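Local coordinates for protein response regulator (Caulobacter vibrioides, PDB 3T0Y) that probably works in two-component stress signalling, its sigma-like part, the piece present here, mimicking a sigma factor to bind an anti-sigma factor, at residues R92-F101 with L128-E139. Sequence-based numbering, arbitrary orientation. Where two conformers were deposited one is given.
Sequences RIAPRSRQAF and LIGDAQAEIDAE
Helix 95-101 crosses helix 128-139 at 103°, with 7.7 Å between the axes, and the CA atoms of Ser-97 and Leu-128 lie 4.5 Å apart. So near an approach suits small residues: Ala-132 sets its CB 3.7 Å from CB of Phe-101, and CB of Ala-100 rests on CB of Leu-128. Phe-101, its CG anti to the backbone N (chi1 178°), carries its ring toward Ile-136 of helix 128-139, which lays CD1 over one face, 3.9 Å from the centroid, in a CH-pi contact. Ile-93, branched and apolar, packs against the same helix with two arms, CG2 on the Ala-132 methyl and CG1 on the aliphatic CG of Glu-135. Along one border the small Ser-97 donates from OG to Asp-131 OD2 (2.6 Å), meeting the oxygen on its anti side, 24° out of the carboxylate plane. A water donates to the same OD2 and accepts from N of Ala-94, the N-cap residue, thereby linking the carboxylate to the start of helix 95-101. Farther along, Arg-92, long and flexible enough to reach across from before that helix, brings NH2 to Glu-139 OE2 (3.0 Å) in a salt bridge, the two planar groups steeply inclined. Both segments belong to the sigma-like domain; Leu-118 of helix 111-118 packs on Ala-100, Trp-78 of helix 66-80 makes a cation-pi contact with Arg-92, and an apolar side chain of another protein's chain packs on Phe-101.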
ATOM      1  N   ARG C  92      -2.829  -6.284   1.688  1.00 24.83           N
ATOM      2  CA  ARG C  92      -1.842  -7.374   1.703  1.00 25.71           C
ATOM      3  C   ARG C  92      -1.427  -7.785   0.300  1.00 27.98           C
ATOM      4  O   ARG C  92      -0.546  -8.617   0.135  1.00 24.71           O
ATOM      5  CB  ARG C  92      -2.405  -8.596   2.430  1.00 27.56           C
ATOM      6  CG  ARG C  92      -2.608  -8.366   3.909  1.00 30.51           C
ATOM      7  CD  ARG C  92      -1.262  -8.269   4.590  1.00 27.50           C
ATOM      8  NE  ARG C  92      -0.544  -9.523   4.404  1.00 31.55           N
ATOM      9  CZ  ARG C  92      -0.511 -10.500   5.302  1.00 34.10           C
ATOM     10  NH1 ARG C  92      -1.121 -10.341   6.469  1.00 29.43           N
ATOM     11  NH2 ARG C  92       0.153 -11.623   5.037  1.00 31.25           N
ATOM     12  N   ILE C  93      -2.089  -7.230  -0.712  1.00 21.53           N
ATOM     13  CA  ILE C  93      -1.703  -7.488  -2.088  1.00 24.68           C
ATOM     14  C   ILE C  93      -0.648  -6.473  -2.557  1.00 22.16           C
ATOM     15  O   ILE C  93      -0.773  -5.265  -2.317  1.00 19.28           O
ATOM     16  CB  ILE C  93      -2.932  -7.386  -3.000  1.00 26.86           C
ATOM     17  CG1 ILE C  93      -3.949  -8.454  -2.599  1.00 24.92           C
ATOM     18  CG2 ILE C  93      -2.519  -7.502  -4.453  1.00 21.70           C
ATOM     19  CD1 ILE C  93      -5.312  -8.209  -3.122  1.00 27.18           C
ATOM     20  N   ALA C  94       0.383  -6.962  -3.230  1.00 19.05           N
ATOM     21  CA  ALA C  94       1.395  -6.076  -3.803  1.00 27.30           C
ATOM     22  C   ALA C  94       0.678  -4.987  -4.560  1.00 23.80           C
ATOM     23  O   ALA C  94      -0.236  -5.274  -5.334  1.00 25.29           O
ATOM     24  CB  ALA C  94       2.326  -6.834  -4.739  1.00 23.65           C
ATOM     25  N   PRO C  95       1.083  -3.733  -4.335  1.00 21.13           N
ATOM     26  CA  PRO C  95       0.433  -2.554  -4.923  1.00 26.67           C
ATOM     27  C   PRO C  95       0.142  -2.656  -6.433  1.00 24.96           C
ATOM     28  O   PRO C  95      -0.980  -2.348  -6.843  1.00 24.94           O
ATOM     29  CB  PRO C  95       1.424  -1.427  -4.624  1.00 25.78           C
ATOM     30  CG  PRO C  95       2.074  -1.863  -3.312  1.00 24.16           C
ATOM     31  CD  PRO C  95       2.177  -3.367  -3.421  1.00 23.44           C
ATOM     32  N   ARG C  96       1.106  -3.068  -7.248  1.00 23.23           N
ATOM     33  CA  ARG C  96       0.860  -3.110  -8.681  0.50 24.11           C
ATOM     34  C   ARG C  96      -0.147  -4.205  -9.030  1.00 22.56           C
ATOM     35  O   ARG C  96      -0.897  -4.081 -10.003  1.00 20.94           O
ATOM     36  CB  ARG C  96       2.163  -3.275  -9.467  0.50 25.77           C
ATOM     37  CG  ARG C  96       2.260  -2.361 -10.695  0.50 31.93           C
ATOM     38  CD  ARG C  96       2.355  -0.880 -10.288  0.50 34.41           C
ATOM     39  NE  ARG C  96       1.957   0.035 -11.363  0.50 34.49           N
ATOM     40  CZ  ARG C  96       1.963   1.359 -11.254  0.50 34.63           C
ATOM     41  NH1 ARG C  96       2.355   1.927 -10.119  0.50 41.19           N
ATOM     42  NH2 ARG C  96       1.581   2.120 -12.274  0.50 38.24           N
ATOM     43  N   SER C  97      -0.189  -5.258  -8.227  1.00 20.95           N
ATOM     44  CA  SER C  97      -1.133  -6.338  -8.477  1.00 20.39           C
ATOM     45  C   SER C  97      -2.489  -5.897  -7.988  1.00 21.49           C
ATOM     46  O   SER C  97      -3.510  -6.249  -8.572  1.00 23.91           O
ATOM     47  CB  SER C  97      -0.713  -7.620  -7.764  1.00 24.04           C
ATOM     48  OG  SER C  97       0.572  -8.049  -8.195  1.00 23.31           O
ATOM     49  N   ARG C  98      -2.498  -5.116  -6.915  1.00 19.80           N
ATOM     50  CA  ARG C  98      -3.746  -4.578  -6.384  1.00 23.62           C
ATOM     51  C   ARG C  98      -4.434  -3.622  -7.351  1.00 21.68           C
ATOM     52  O   ARG C  98      -5.664  -3.599  -7.461  1.00 22.95           O
ATOM     53  CB  ARG C  98      -3.490  -3.839  -5.084  1.00 15.65           C
ATOM     54  CG  ARG C  98      -4.749  -3.659  -4.268  1.00 22.87           C
ATOM     55  CD  ARG C  98      -4.396  -3.415  -2.823  1.00 30.74           C
ATOM     56  NE  ARG C  98      -3.700  -2.159  -2.670  1.00 34.83           N
ATOM     57  CZ  ARG C  98      -2.497  -1.989  -2.144  1.00 22.64           C
ATOM     58  NH1 ARG C  98      -1.797  -3.007  -1.673  1.00 28.30           N
ATOM     59  NH2 ARG C  98      -2.008  -0.755  -2.081  1.00 23.49           N
ATOM     60  N   GLN C  99      -3.637  -2.788  -8.007  1.00 19.41           N
ATOM     61  CA  GLN C  99      -4.161  -1.890  -9.018  1.00 20.88           C
ATOM     62  C   GLN C  99      -4.855  -2.661 -10.152  1.00 19.50           C
ATOM     63  O   GLN C  99      -6.014  -2.407 -10.460  1.00 16.27           O
ATOM     64  CB  GLN C  99      -3.020  -1.050  -9.569  1.00 23.05           C
ATOM     65  CG  GLN C  99      -2.351  -0.224  -8.501  1.00 22.13           C
ATOM     66  CD  GLN C  99      -1.072   0.428  -8.979  1.00 28.52           C
ATOM     67  OE1 GLN C  99      -0.682   0.297 -10.134  1.00 32.92           O
ATOM     68  NE2 GLN C  99      -0.409   1.131  -8.085  1.00 36.44           N
ATOM     69  N   ALA C 100      -4.131  -3.612 -10.736  1.00 16.14           N
ATOM     70  CA  ALA C 100      -4.596  -4.384 -11.871  1.00 18.75           C
ATOM     71  C   ALA C 100      -5.849  -5.140 -11.488  1.00 21.99           C
ATOM     72  O   ALA C 100      -6.799  -5.232 -12.261  1.00 22.64           O
ATOM     73  CB  ALA C 100      -3.538  -5.338 -12.293  1.00 18.67           C
ATOM     74  N   PHE C 101      -5.841  -5.687 -10.285  1.00 21.23           N
ATOM     75  CA  PHE C 101      -6.976  -6.431  -9.791  1.00 23.39           C
ATOM     76  C   PHE C 101      -8.193  -5.522  -9.579  1.00 23.39           C
ATOM     77  O   PHE C 101      -9.297  -5.858 -10.000  1.00 23.73           O
ATOM     78  CB  PHE C 101      -6.610  -7.136  -8.482  1.00 24.72           C
ATOM     79  CG  PHE C 101      -7.748  -7.897  -7.872  1.00 28.29           C
ATOM     80  CD1 PHE C 101      -8.152  -9.116  -8.407  1.00 32.29           C
ATOM     81  CD2 PHE C 101      -8.413  -7.404  -6.761  1.00 29.51           C
ATOM     82  CE1 PHE C 101      -9.204  -9.840  -7.834  1.00 33.77           C
ATOM     83  CE2 PHE C 101      -9.470  -8.122  -6.186  1.00 32.55           C
ATOM     84  CZ  PHE C 101      -9.864  -9.336  -6.727  1.00 29.94           C
ATOM     85  N   LEU C 128      -0.148  -9.617 -13.390  1.00 33.95           N
ATOM     86  CA  LEU C 128      -0.471  -8.851 -12.198  1.00 25.13           C
ATOM     87  C   LEU C 128      -1.763  -9.331 -11.561  1.00 23.42           C
ATOM     88  O   LEU C 128      -1.825  -9.527 -10.365  1.00 25.78           O
ATOM     89  CB  LEU C 128      -0.537  -7.364 -12.533  1.00 23.84           C
ATOM     90  CG  LEU C 128       0.847  -6.735 -12.657  1.00 23.10           C
ATOM     91  CD1 LEU C 128       0.747  -5.317 -13.202  1.00 25.29           C
ATOM     92  CD2 LEU C 128       1.528  -6.754 -11.289  1.00 26.03           C
ATOM     93  N   ILE C 129      -2.795  -9.526 -12.364  1.00 28.46           N
ATOM     94  CA  ILE C 129      -4.058 -10.033 -11.848  1.00 30.04           C
ATOM     95  C   ILE C 129      -3.879 -11.460 -11.339  1.00 28.25           C
ATOM     96  O   ILE C 129      -4.535 -11.883 -10.379  1.00 29.61           O
ATOM     97  CB  ILE C 129      -5.130 -10.069 -12.939  1.00 28.38           C
ATOM     98  CG1 ILE C 129      -5.509  -8.652 -13.386  1.00 26.02           C
ATOM     99  CG2 ILE C 129      -6.360 -10.804 -12.431  1.00 29.84           C
ATOM    100  CD1 ILE C 129      -6.372  -8.655 -14.669  1.00 23.31           C
ATOM    101  N   GLY C 130      -3.007 -12.210 -12.001  1.00 26.27           N
ATOM    102  CA  GLY C 130      -2.738 -13.575 -11.590  1.00 24.00           C
ATOM    103  C   GLY C 130      -2.178 -13.541 -10.184  1.00 30.51           C
ATOM    104  O   GLY C 130      -2.717 -14.174  -9.264  1.00 32.29           O
ATOM    105  N   ASP C 131      -1.110 -12.759 -10.013  1.00 30.25           N
ATOM    106  CA  ASP C 131      -0.456 -12.591  -8.706  1.00 30.05           C
ATOM    107  C   ASP C 131      -1.429 -12.174  -7.603  1.00 33.43           C
ATOM    108  O   ASP C 131      -1.364 -12.707  -6.503  1.00 32.22           O
ATOM    109  CB  ASP C 131       0.686 -11.566  -8.798  1.00 30.65           C
ATOM    110  CG  ASP C 131       1.358 -11.331  -7.463  1.00 36.16           C
ATOM    111  OD1 ASP C 131       2.099 -12.232  -7.014  1.00 37.11           O
ATOM    112  OD2 ASP C 131       1.145 -10.259  -6.855  1.00 30.67           O
ATOM    113  N   ALA C 132      -2.307 -11.204  -7.884  1.00 28.12           N
ATOM    114  CA  ALA C 132      -3.311 -10.808  -6.903  1.00 30.12           C
ATOM    115  C   ALA C 132      -4.229 -11.986  -6.582  1.00 32.81           C
ATOM    116  O   ALA C 132      -4.605 -12.208  -5.428  1.00 30.86           O
ATOM    117  CB  ALA C 132      -4.119  -9.603  -7.388  1.00 27.30           C
ATOM    118  N   GLN C 133      -4.584 -12.756  -7.602  1.00 29.00           N
ATOM    119  CA  GLN C 133      -5.402 -13.931  -7.362  1.00 36.23           C
ATOM    120  C   GLN C 133      -4.641 -14.916  -6.485  1.00 39.71           C
ATOM    121  O   GLN C 133      -5.203 -15.520  -5.567  1.00 38.92           O
ATOM    122  CB  GLN C 133      -5.793 -14.608  -8.671  1.00 44.22           C
ATOM    123  CG  GLN C 133      -6.782 -15.749  -8.456  1.00 53.29           C
ATOM    124  CD  GLN C 133      -8.087 -15.286  -7.805  1.00 55.19           C
ATOM    125  OE1 GLN C 133      -8.275 -15.413  -6.591  1.00 58.69           O
ATOM    126  NE2 GLN C 133      -8.991 -14.751  -8.614  1.00 57.53           N
ATOM    127  N   ALA C 134      -3.354 -15.070  -6.772  1.00 35.68           N
ATOM    128  CA  ALA C 134      -2.502 -15.950  -5.979  1.00 37.38           C
ATOM    129  C   ALA C 134      -2.533 -15.536  -4.521  1.00 42.13           C
ATOM    130  O   ALA C 134      -2.752 -16.360  -3.634  1.00 45.64           O
ATOM    131  CB  ALA C 134      -1.071 -15.922  -6.497  1.00 33.33           C
ATOM    132  N   GLU C 135      -2.309 -14.251  -4.279  1.00 39.25           N
ATOM    133  CA  GLU C 135      -2.287 -13.742  -2.922  1.00 41.74           C
ATOM    134  C   GLU C 135      -3.634 -13.987  -2.235  1.00 42.33           C
ATOM    135  O   GLU C 135      -3.688 -14.446  -1.095  1.00 43.81           O
ATOM    136  CB  GLU C 135      -1.906 -12.256  -2.913  1.00 35.66           C
ATOM    137  CG  GLU C 135      -2.056 -11.570  -1.575  1.00 33.38           C
ATOM    138  CD  GLU C 135      -1.280 -12.264  -0.464  1.00 42.10           C
ATOM    139  OE1 GLU C 135      -1.616 -12.026   0.718  1.00 42.83           O
ATOM    140  OE2 GLU C 135      -0.350 -13.046  -0.769  1.00 39.18           O
ATOM    141  N   ILE C 136      -4.724 -13.691  -2.931  1.00 40.70           N
ATOM    142  CA  ILE C 136      -6.052 -13.910  -2.367  1.00 43.88           C
ATOM    143  C   ILE C 136      -6.267 -15.378  -1.994  1.00 47.78           C
ATOM    144  O   ILE C 136      -6.822 -15.681  -0.944  1.00 46.53           O
ATOM    145  CB  ILE C 136      -7.165 -13.478  -3.341  1.00 45.80           C
ATOM    146  CG1 ILE C 136      -6.951 -12.029  -3.785  1.00 41.12           C
ATOM    147  CG2 ILE C 136      -8.520 -13.638  -2.690  1.00 41.23           C
ATOM    148  CD1 ILE C 136      -7.984 -11.524  -4.766  1.00 34.70           C
ATOM    149  N   ASP C 137      -5.812 -16.291  -2.847  1.00 45.96           N
ATOM    150  CA  ASP C 137      -6.057 -17.710  -2.611  1.00 45.94           C
ATOM    151  C   ASP C 137      -5.199 -18.250  -1.471  1.00 50.46           C
ATOM    152  O   ASP C 137      -5.627 -19.136  -0.730  1.00 55.43           O
ATOM    153  CB  ASP C 137      -5.859 -18.529  -3.893  1.00 47.51           C
ATOM    154  CG  ASP C 137      -6.948 -18.258  -4.942  1.00 58.49           C
ATOM    155  OD1 ASP C 137      -8.030 -17.732  -4.570  1.00 55.30           O
ATOM    156  OD2 ASP C 137      -6.722 -18.573  -6.138  1.00 52.36           O
ATOM    157  N   ALA C 138      -3.999 -17.698  -1.315  1.00 49.45           N
ATOM    158  CA  ALA C 138      -3.075 -18.169  -0.288  1.00 49.23           C
ATOM    159  C   ALA C 138      -3.450 -17.712   1.125  1.00 53.78           C
ATOM    160  O   ALA C 138      -3.599 -18.540   2.032  1.00 54.82           O
ATOM    161  CB  ALA C 138      -1.638 -17.766  -0.626  1.00 46.79           C
ATOM    162  N   GLU C 139      -3.618 -16.404   1.313  1.00 48.75           N
ATOM    163  CA  GLU C 139      -3.803 -15.852   2.656  1.00 53.31           C
ATOM    164  C   GLU C 139      -5.109 -15.070   2.833  1.00 59.42           C
ATOM    165  O   GLU C 139      -5.692 -15.054   3.924  1.00 58.73           O
ATOM    166  CB  GLU C 139      -2.621 -14.942   3.022  1.00 58.60           C
ATOM    167  CG  GLU C 139      -1.238 -15.459   2.595  1.00 55.07           C
ATOM    168  CD  GLU C 139      -0.171 -14.370   2.672  1.00 59.40           C
ATOM    169  OE1 GLU C 139       1.027 -14.694   2.860  1.00 62.67           O
ATOM    170  OE2 GLU C 139      -0.537 -13.178   2.550  1.00 55.02           O
TER
HETATM  171  O   HOH W   1       0.154  -9.895  -3.945  1.00 33.77           O